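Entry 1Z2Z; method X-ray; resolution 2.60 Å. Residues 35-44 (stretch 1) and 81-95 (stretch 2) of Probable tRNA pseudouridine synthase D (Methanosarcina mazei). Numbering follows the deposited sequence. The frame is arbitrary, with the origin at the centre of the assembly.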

ATOM      1  N   VAL A  35       2.432  15.161  -7.077  1.00 30.66           N
ATOM      2  CA  VAL A  35       1.709  14.811  -5.862  1.00 29.61           C
ATOM      3  C   VAL A  35       1.677  15.999  -4.922  1.00 30.55           C
ATOM      4  O   VAL A  35       2.708  16.369  -4.372  1.00 31.32           O
ATOM      5  CB  VAL A  35       2.401  13.671  -5.122  1.00 28.55           C
ATOM      6  CG1 VAL A  35       1.602  13.297  -3.904  1.00 28.05           C
ATOM      7  CG2 VAL A  35       2.597  12.501  -6.038  1.00 24.50           C
ATOM      8  N   LYS A  36       0.498  16.585  -4.729  1.00 31.49           N
ATOM      9  CA  LYS A  36       0.358  17.742  -3.845  1.00 31.23           C
ATOM     10  C   LYS A  36      -0.472  17.369  -2.622  1.00 31.29           C
ATOM     11  O   LYS A  36      -1.640  17.028  -2.750  1.00 31.96           O
ATOM     12  CB  LYS A  36      -0.331  18.899  -4.573  1.00 31.34           C
ATOM     13  CG  LYS A  36       0.336  19.361  -5.851  1.00 29.37           C
ATOM     14  CD  LYS A  36      -0.385  20.576  -6.410  1.00 32.26           C
ATOM     15  CE  LYS A  36       0.297  21.097  -7.680  1.00 34.04           C
ATOM     16  NZ  LYS A  36      -0.253  22.406  -8.184  1.00 34.76           N
ATOM     17  N   GLU A  37       0.128  17.467  -1.441  1.00 30.54           N
ATOM     18  CA  GLU A  37      -0.531  17.121  -0.184  1.00 26.31           C
ATOM     19  C   GLU A  37      -1.687  18.030   0.231  1.00 25.93           C
ATOM     20  O   GLU A  37      -1.682  19.226  -0.056  1.00 25.81           O
ATOM     21  CB  GLU A  37       0.511  17.113   0.921  1.00 26.19           C
ATOM     22  CG  GLU A  37       0.004  16.641   2.249  1.00 25.14           C
ATOM     23  CD  GLU A  37       0.925  17.023   3.386  1.00 22.62           C
ATOM     24  OE1 GLU A  37       0.859  18.190   3.834  1.00 21.22           O
ATOM     25  OE2 GLU A  37       1.721  16.162   3.809  1.00 18.25           O
ATOM     26  N   ILE A  38      -2.688  17.456   0.901  1.00 24.38           N
ATOM     27  CA  ILE A  38      -3.823  18.248   1.383  1.00 22.64           C
ATOM     28  C   ILE A  38      -3.734  18.195   2.895  1.00 22.23           C
ATOM     29  O   ILE A  38      -3.832  17.129   3.487  1.00 24.10           O
ATOM     30  CB  ILE A  38      -5.161  17.661   0.931  1.00 23.30           C
ATOM     31  CG1 ILE A  38      -5.096  17.329  -0.560  1.00 22.94           C
ATOM     32  CG2 ILE A  38      -6.287  18.667   1.203  1.00 22.45           C
ATOM     33  CD1 ILE A  38      -6.311  16.609  -1.072  1.00 21.31           C
ATOM     34  N   THR A  39      -3.546  19.346   3.521  1.00 21.67           N
ATOM     35  CA  THR A  39      -3.383  19.404   4.965  1.00 21.85           C
ATOM     36  C   THR A  39      -4.672  19.295   5.772  1.00 24.10           C
ATOM     37  O   THR A  39      -5.753  19.604   5.270  1.00 24.09           O
ATOM     38  CB  THR A  39      -2.691  20.728   5.362  1.00 21.55           C
ATOM     39  OG1 THR A  39      -1.984  20.554   6.593  1.00 24.16           O
ATOM     40  CG2 THR A  39      -3.719  21.846   5.543  1.00 18.27           C
ATOM     41  N   ASN A  40      -4.563  18.841   7.020  1.00 25.80           N
ATOM     42  CA  ASN A  40      -5.738  18.789   7.881  1.00 27.10           C
ATOM     43  C   ASN A  40      -5.488  19.674   9.090  1.00 28.15           C
ATOM     44  O   ASN A  40      -6.343  19.803   9.949  1.00 30.30           O
ATOM     45  CB  ASN A  40      -6.085  17.360   8.337  1.00 25.86           C
ATOM     46  CG  ASN A  40      -5.034  16.742   9.232  1.00 27.84           C
ATOM     47  OD1 ASN A  40      -4.457  17.400  10.102  1.00 28.69           O
ATOM     48  ND2 ASN A  40      -4.796  15.453   9.038  1.00 28.00           N
ATOM     49  N   ARG A  41      -4.323  20.307   9.159  1.00 28.79           N
ATOM     50  CA  ARG A  41      -4.046  21.168  10.305  1.00 28.54           C
ATOM     51  C   ARG A  41      -3.833  22.639   9.944  1.00 30.06           C
ATOM     52  O   ARG A  41      -3.575  22.982   8.793  1.00 31.48           O
ATOM     53  CB  ARG A  41      -2.836  20.639  11.056  1.00 26.72           C
ATOM     54  CG  ARG A  41      -1.700  20.281  10.140  1.00 27.17           C
ATOM     55  CD  ARG A  41      -0.425  20.825  10.687  1.00 26.19           C
ATOM     56  NE  ARG A  41       0.033  20.062  11.827  1.00 25.41           N
ATOM     57  CZ  ARG A  41       0.877  20.530  12.736  1.00 26.25           C
ATOM     58  NH1 ARG A  41       1.259  19.748  13.742  1.00 26.69           N
ATOM     59  NH2 ARG A  41       1.321  21.781  12.649  1.00 21.13           N
ATOM     60  N   GLU A  42      -3.943  23.499  10.946  1.00 30.79           N
ATOM     61  CA  GLU A  42      -3.769  24.930  10.774  1.00 32.13           C
ATOM     62  C   GLU A  42      -2.639  25.420  11.699  1.00 33.19           C
ATOM     63  O   GLU A  42      -2.423  24.854  12.771  1.00 32.85           O
ATOM     64  CB  GLU A  42      -5.080  25.628  11.112  1.00 31.55           C
ATOM     65  CG  GLU A  42      -5.035  27.137  11.108  1.00 34.51           C
ATOM     66  CD  GLU A  42      -4.944  27.720   9.718  1.00 35.63           C
ATOM     67  OE1 GLU A  42      -5.366  28.889   9.544  1.00 35.51           O
ATOM     68  OE2 GLU A  42      -4.450  27.017   8.806  1.00 36.11           O
ATOM     69  N   GLU A  43      -1.915  26.459  11.282  1.00 33.34           N
ATOM     70  CA  GLU A  43      -0.820  27.004  12.089  1.00 33.25           C
ATOM     71  C   GLU A  43      -1.110  28.446  12.456  1.00 34.60           C
ATOM     72  O   GLU A  43      -1.994  29.084  11.881  1.00 35.91           O
ATOM     73  CB  GLU A  43       0.480  26.983  11.312  1.00 33.13           C
ATOM     74  CG  GLU A  43       0.527  25.947  10.233  1.00 33.94           C
ATOM     75  CD  GLU A  43       0.453  24.557  10.792  1.00 34.68           C
ATOM     76  OE1 GLU A  43       0.871  24.376  11.954  1.00 34.56           O
ATOM     77  OE2 GLU A  43       0.003  23.653  10.067  1.00 35.26           O
ATOM     78  N   GLY A  44      -0.346  28.967  13.400  1.00 35.56           N
ATOM     79  CA  GLY A  44      -0.554  30.337  13.808  1.00 37.18           C
ATOM     80  C   GLY A  44       0.650  31.209  13.516  1.00 38.05           C
ATOM     81  O   GLY A  44       1.318  31.053  12.491  1.00 37.39           O
ATOM     82  N   VAL A  81       8.016  15.219   8.603  1.00 20.09           N
ATOM     83  CA  VAL A  81       7.020  15.246   7.564  1.00 21.26           C
ATOM     84  C   VAL A  81       5.738  14.541   8.027  1.00 22.82           C
ATOM     85  O   VAL A  81       5.747  13.758   8.991  1.00 22.80           O
ATOM     86  CB  VAL A  81       7.603  14.568   6.311  1.00 22.03           C
ATOM     87  CG1 VAL A  81       8.781  15.360   5.814  1.00 20.75           C
ATOM     88  CG2 VAL A  81       8.072  13.151   6.643  1.00 19.76           C
ATOM     89  N   ALA A  82       4.638  14.850   7.348  1.00 22.59           N
ATOM     90  CA  ALA A  82       3.347  14.248   7.642  1.00 24.00           C
ATOM     91  C   ALA A  82       3.283  12.899   6.932  1.00 26.54           C
ATOM     92  O   ALA A  82       2.667  11.951   7.422  1.00 28.61           O
ATOM     93  CB  ALA A  82       2.238  15.153   7.155  1.00 21.33           C
ATOM     94  N   GLY A  83       3.950  12.824   5.777  1.00 28.64           N
ATOM     95  CA  GLY A  83       3.992  11.604   4.983  1.00 27.95           C
ATOM     96  C   GLY A  83       5.079  11.658   3.919  1.00 28.04           C
ATOM     97  O   GLY A  83       5.242  12.674   3.256  1.00 30.97           O
ATOM     98  N   THR A  84       5.817  10.576   3.723  1.00 26.67           N
ATOM     99  CA  THR A  84       6.878  10.608   2.731  1.00 27.92           C
ATOM    100  C   THR A  84       6.462  10.527   1.256  1.00 27.58           C
ATOM    101  O   THR A  84       5.980   9.499   0.791  1.00 28.91           O
ATOM    102  CB  THR A  84       7.902   9.522   3.018  1.00 29.40           C
ATOM    103  OG1 THR A  84       8.504   9.769   4.293  1.00 32.47           O
ATOM    104  CG2 THR A  84       8.991   9.528   1.956  1.00 32.12           C
ATOM    105  N   LYS A  85       6.682  11.611   0.513  1.00 26.53           N
ATOM    106  CA  LYS A  85       6.324  11.648  -0.898  1.00 23.33           C
ATOM    107  C   LYS A  85       7.418  11.018  -1.752  1.00 25.77           C
ATOM    108  O   LYS A  85       8.591  10.968  -1.359  1.00 26.04           O
ATOM    109  CB  LYS A  85       6.076  13.085  -1.346  1.00 18.80           C
ATOM    110  CG  LYS A  85       5.382  13.945  -0.315  1.00 18.99           C
ATOM    111  CD  LYS A  85       3.976  13.472   0.003  1.00 19.27           C
ATOM    112  CE  LYS A  85       3.441  14.179   1.251  1.00 19.63           C
ATOM    113  NZ  LYS A  85       1.962  14.025   1.462  1.00 20.23           N
ATOM    114  N   ASP A  86       7.017  10.531  -2.926  1.00 28.62           N
ATOM    115  CA  ASP A  86       7.919   9.878  -3.883  1.00 29.86           C
ATOM    116  C   ASP A  86       9.079  10.770  -4.320  1.00 29.48           C
ATOM    117  O   ASP A  86       8.903  11.957  -4.613  1.00 28.44           O
ATOM    118  CB  ASP A  86       7.148   9.458  -5.145  1.00 32.58           C
ATOM    119  CG  ASP A  86       6.248   8.252  -4.930  1.00 34.81           C
ATOM    120  OD1 ASP A  86       5.218   8.160  -5.647  1.00 35.41           O
ATOM    121  OD2 ASP A  86       6.569   7.397  -4.073  1.00 36.25           O
ATOM    122  N   LYS A  87      10.258  10.160  -4.370  1.00 28.52           N
ATOM    123  CA  LYS A  87      11.485  10.809  -4.798  1.00 26.77           C
ATOM    124  C   LYS A  87      11.328  11.197  -6.283  1.00 27.26           C
ATOM    125  O   LYS A  87      11.249  12.388  -6.615  1.00 26.55           O
ATOM    126  CB  LYS A  87      12.665   9.842  -4.551  1.00 26.69           C
ATOM    127  CG  LYS A  87      13.738   9.699  -5.632  1.00 28.89           C
ATOM    128  CD  LYS A  87      14.549  10.972  -5.859  1.00 29.23           C
ATOM    129  CE  LYS A  87      15.820  10.689  -6.644  1.00 24.61           C
ATOM    130  NZ  LYS A  87      16.797   9.997  -5.782  1.00 23.69           N
ATOM    131  N   ARG A  88      11.233  10.208  -7.169  1.00 25.57           N
ATOM    132  CA  ARG A  88      11.076  10.508  -8.589  1.00 24.81           C
ATOM    133  C   ARG A  88       9.750  11.173  -8.902  1.00 22.64           C
ATOM    134  O   ARG A  88       8.870  10.549  -9.494  1.00 24.33           O
ATOM    135  CB  ARG A  88      11.205   9.243  -9.452  1.00 27.59           C
ATOM    136  CG  ARG A  88      11.284   9.560 -10.957  1.00 31.21           C
ATOM    137  CD  ARG A  88      11.868   8.417 -11.800  1.00 35.57           C
ATOM    138  NE  ARG A  88      11.943   8.756 -13.228  1.00 37.94           N
ATOM    139  CZ  ARG A  88      12.764   9.668 -13.754  1.00 37.17           C
ATOM    140  NH1 ARG A  88      13.598  10.346 -12.980  1.00 35.57           N
ATOM    141  NH2 ARG A  88      12.744   9.907 -15.057  1.00 35.56           N
ATOM    142  N   ALA A  89       9.599  12.441  -8.534  1.00 19.09           N
ATOM    143  CA  ALA A  89       8.345  13.136  -8.803  1.00 18.13           C
ATOM    144  C   ALA A  89       8.401  14.577  -8.346  1.00 19.10           C
ATOM    145  O   ALA A  89       9.342  14.985  -7.675  1.00 24.03           O
ATOM    146  CB  ALA A  89       7.208  12.429  -8.095  1.00 14.30           C
ATOM    147  N   LEU A  90       7.405  15.361  -8.726  1.00 18.08           N
ATOM    148  CA  LEU A  90       7.361  16.740  -8.283  1.00 17.84           C
ATOM    149  C   LEU A  90       6.311  16.761  -7.183  1.00 18.81           C
ATOM    150  O   LEU A  90       5.106  16.655  -7.437  1.00 18.05           O
ATOM    151  CB  LEU A  90       6.974  17.677  -9.423  1.00 18.02           C
ATOM    152  CG  LEU A  90       6.676  19.107  -8.963  1.00 17.46           C
ATOM    153  CD1 LEU A  90       7.850  19.676  -8.208  1.00 15.33           C
ATOM    154  CD2 LEU A  90       6.309  19.954 -10.152  1.00 16.21           C
ATOM    155  N   THR A  91       6.784  16.915  -5.954  1.00 17.31           N
ATOM    156  CA  THR A  91       5.906  16.879  -4.802  1.00 17.04           C
ATOM    157  C   THR A  91       5.972  18.061  -3.848  1.00 18.17           C
ATOM    158  O   THR A  91       7.052  18.546  -3.512  1.00 19.04           O
ATOM    159  CB  THR A  91       6.207  15.650  -3.982  1.00 16.51           C
ATOM    160  OG1 THR A  91       7.404  15.884  -3.227  1.00 17.85           O
ATOM    161  CG2 THR A  91       6.427  14.452  -4.889  1.00 15.85           C
ATOM    162  N   THR A  92       4.793  18.467  -3.384  1.00 17.27           N
ATOM    163  CA  THR A  92       4.591  19.564  -2.446  1.00 17.86           C
ATOM    164  C   THR A  92       4.005  18.982  -1.140  1.00 19.86           C
ATOM    165  O   THR A  92       3.136  18.108  -1.191  1.00 21.92           O
ATOM    166  CB  THR A  92       3.579  20.553  -3.041  1.00 17.53           C
ATOM    167  OG1 THR A  92       4.055  21.004  -4.312  1.00 22.64           O
ATOM    168  CG2 THR A  92       3.359  21.741  -2.135  1.00 15.71           C
ATOM    169  N   GLN A  93       4.460  19.456   0.017  1.00 19.43           N
ATOM    170  CA  GLN A  93       3.945  18.957   1.294  1.00 18.39           C
ATOM    171  C   GLN A  93       4.282  19.911   2.427  1.00 20.63           C
ATOM    172  O   GLN A  93       5.116  20.801   2.272  1.00 18.91           O
ATOM    173  CB  GLN A  93       4.555  17.610   1.641  1.00 16.04           C
ATOM    174  CG  GLN A  93       6.000  17.707   2.059  1.00 16.23           C
ATOM    175  CD  GLN A  93       6.647  16.355   2.156  1.00 15.48           C
ATOM    176  OE1 GLN A  93       7.667  16.080   1.515  1.00 12.79           O
ATOM    177  NE2 GLN A  93       6.050  15.491   2.949  1.00 18.40           N
ATOM    178  N   LYS A  94       3.640  19.718   3.580  1.00 20.00           N
ATOM    179  CA  LYS A  94       3.904  20.574   4.726  1.00 17.64           C
ATOM    180  C   LYS A  94       4.915  19.886   5.655  1.00 16.65           C
ATOM    181  O   LYS A  94       4.889  18.671   5.816  1.00 15.76           O
ATOM    182  CB  LYS A  94       2.594  20.876   5.456  1.00 20.53           C
ATOM    183  CG  LYS A  94       2.764  21.495   6.837  1.00 21.13           C
ATOM    184  CD  LYS A  94       1.421  21.872   7.461  1.00 18.05           C
ATOM    185  CE  LYS A  94       0.737  22.966   6.661  1.00 21.41           C
ATOM    186  NZ  LYS A  94      -0.550  23.461   7.248  1.00 19.44           N
ATOM    187  N   ILE A  95       5.837  20.655   6.218  1.00 14.47           N
ATOM    188  CA  ILE A  95       6.822  20.098   7.128  1.00 13.68           C
ATOM    189  C   ILE A  95       7.012  21.042   8.303  1.00 13.41           C
ATOM    190  O   ILE A  95       6.503  22.171   8.308  1.00 14.13           O
ATOM    191  CB  ILE A  95       8.203  19.883   6.454  1.00 14.90           C
ATOM    192  CG1 ILE A  95       8.811  21.223   6.036  1.00 16.65           C
ATOM    193  CG2 ILE A  95       8.071  18.942   5.265  1.00 13.09           C
ATOM    194  CD1 ILE A  95      10.334  21.131   5.729  1.00 12.70           C
TER

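The strand through Val35, Lys36 and Glu37 runs parallel to the one starting at Leu90 (15° between their directions, axes 4.8 Å apart at closest approach), and the two are joined first by backbone. Val35 N donates to Leu90 O (3.1 Å), Thr92 N to Val35 O (3.1 Å) and Glu37 N to Thr92 O (3.1 Å), so the chain of 35-37 alternately gives to and takes from its partner; Thr91 CA also lies 3.3 Å from Val35 O in a CA-H...O contact. Val35 and Thr91 share one face of the sheet, where Val35 CB lies 4.1 Å from Thr91 CG2. Lys36 and Thr92 share the other: Lys36 CG passes 4.3 Å from Thr92 OG1, but the m, t, t, t chain is extended and its end leads away.

The ladder then passes to a side chain. Glu37, with chi1 and chi2 both t, reaches across to stretch 2 and uses its two carboxylate oxygens differently. Glu37 OE1 accepts from Lys94 N (3.2 Å), the amide two residues on from Thr92 N; Glu37 OE2 meets Lys85 NZ at 3.2 Å in a salt bridge and lies 3.5 Å from Ala82 CB. Lys85 turns at chi1 and chi2 (both m), then runs out through two t torsions, which places its ammonium beside this carboxylate; NZ is also hydrogen-bonded elsewhere in the structure.

Lys94 reaches from stretch 2 to Thr39 and the loop residue Glu43. Its chain is t, t, m, t, the single bend at chi3, and Lys94 NZ forms a salt bridge with Glu43 OE2 (2.9 Å) and a weak hydrogen bond to Thr39 OG1 (3.3 Å). Arg41 packs its CD 3.9 Å from Lys94 CD. Glu43, its chi1 off-rotamer at -25°, is shared between two cations: while OE2 holds Lys94, Glu43 OE1 forms a salt bridge with Arg41 NH2 (2.7 Å).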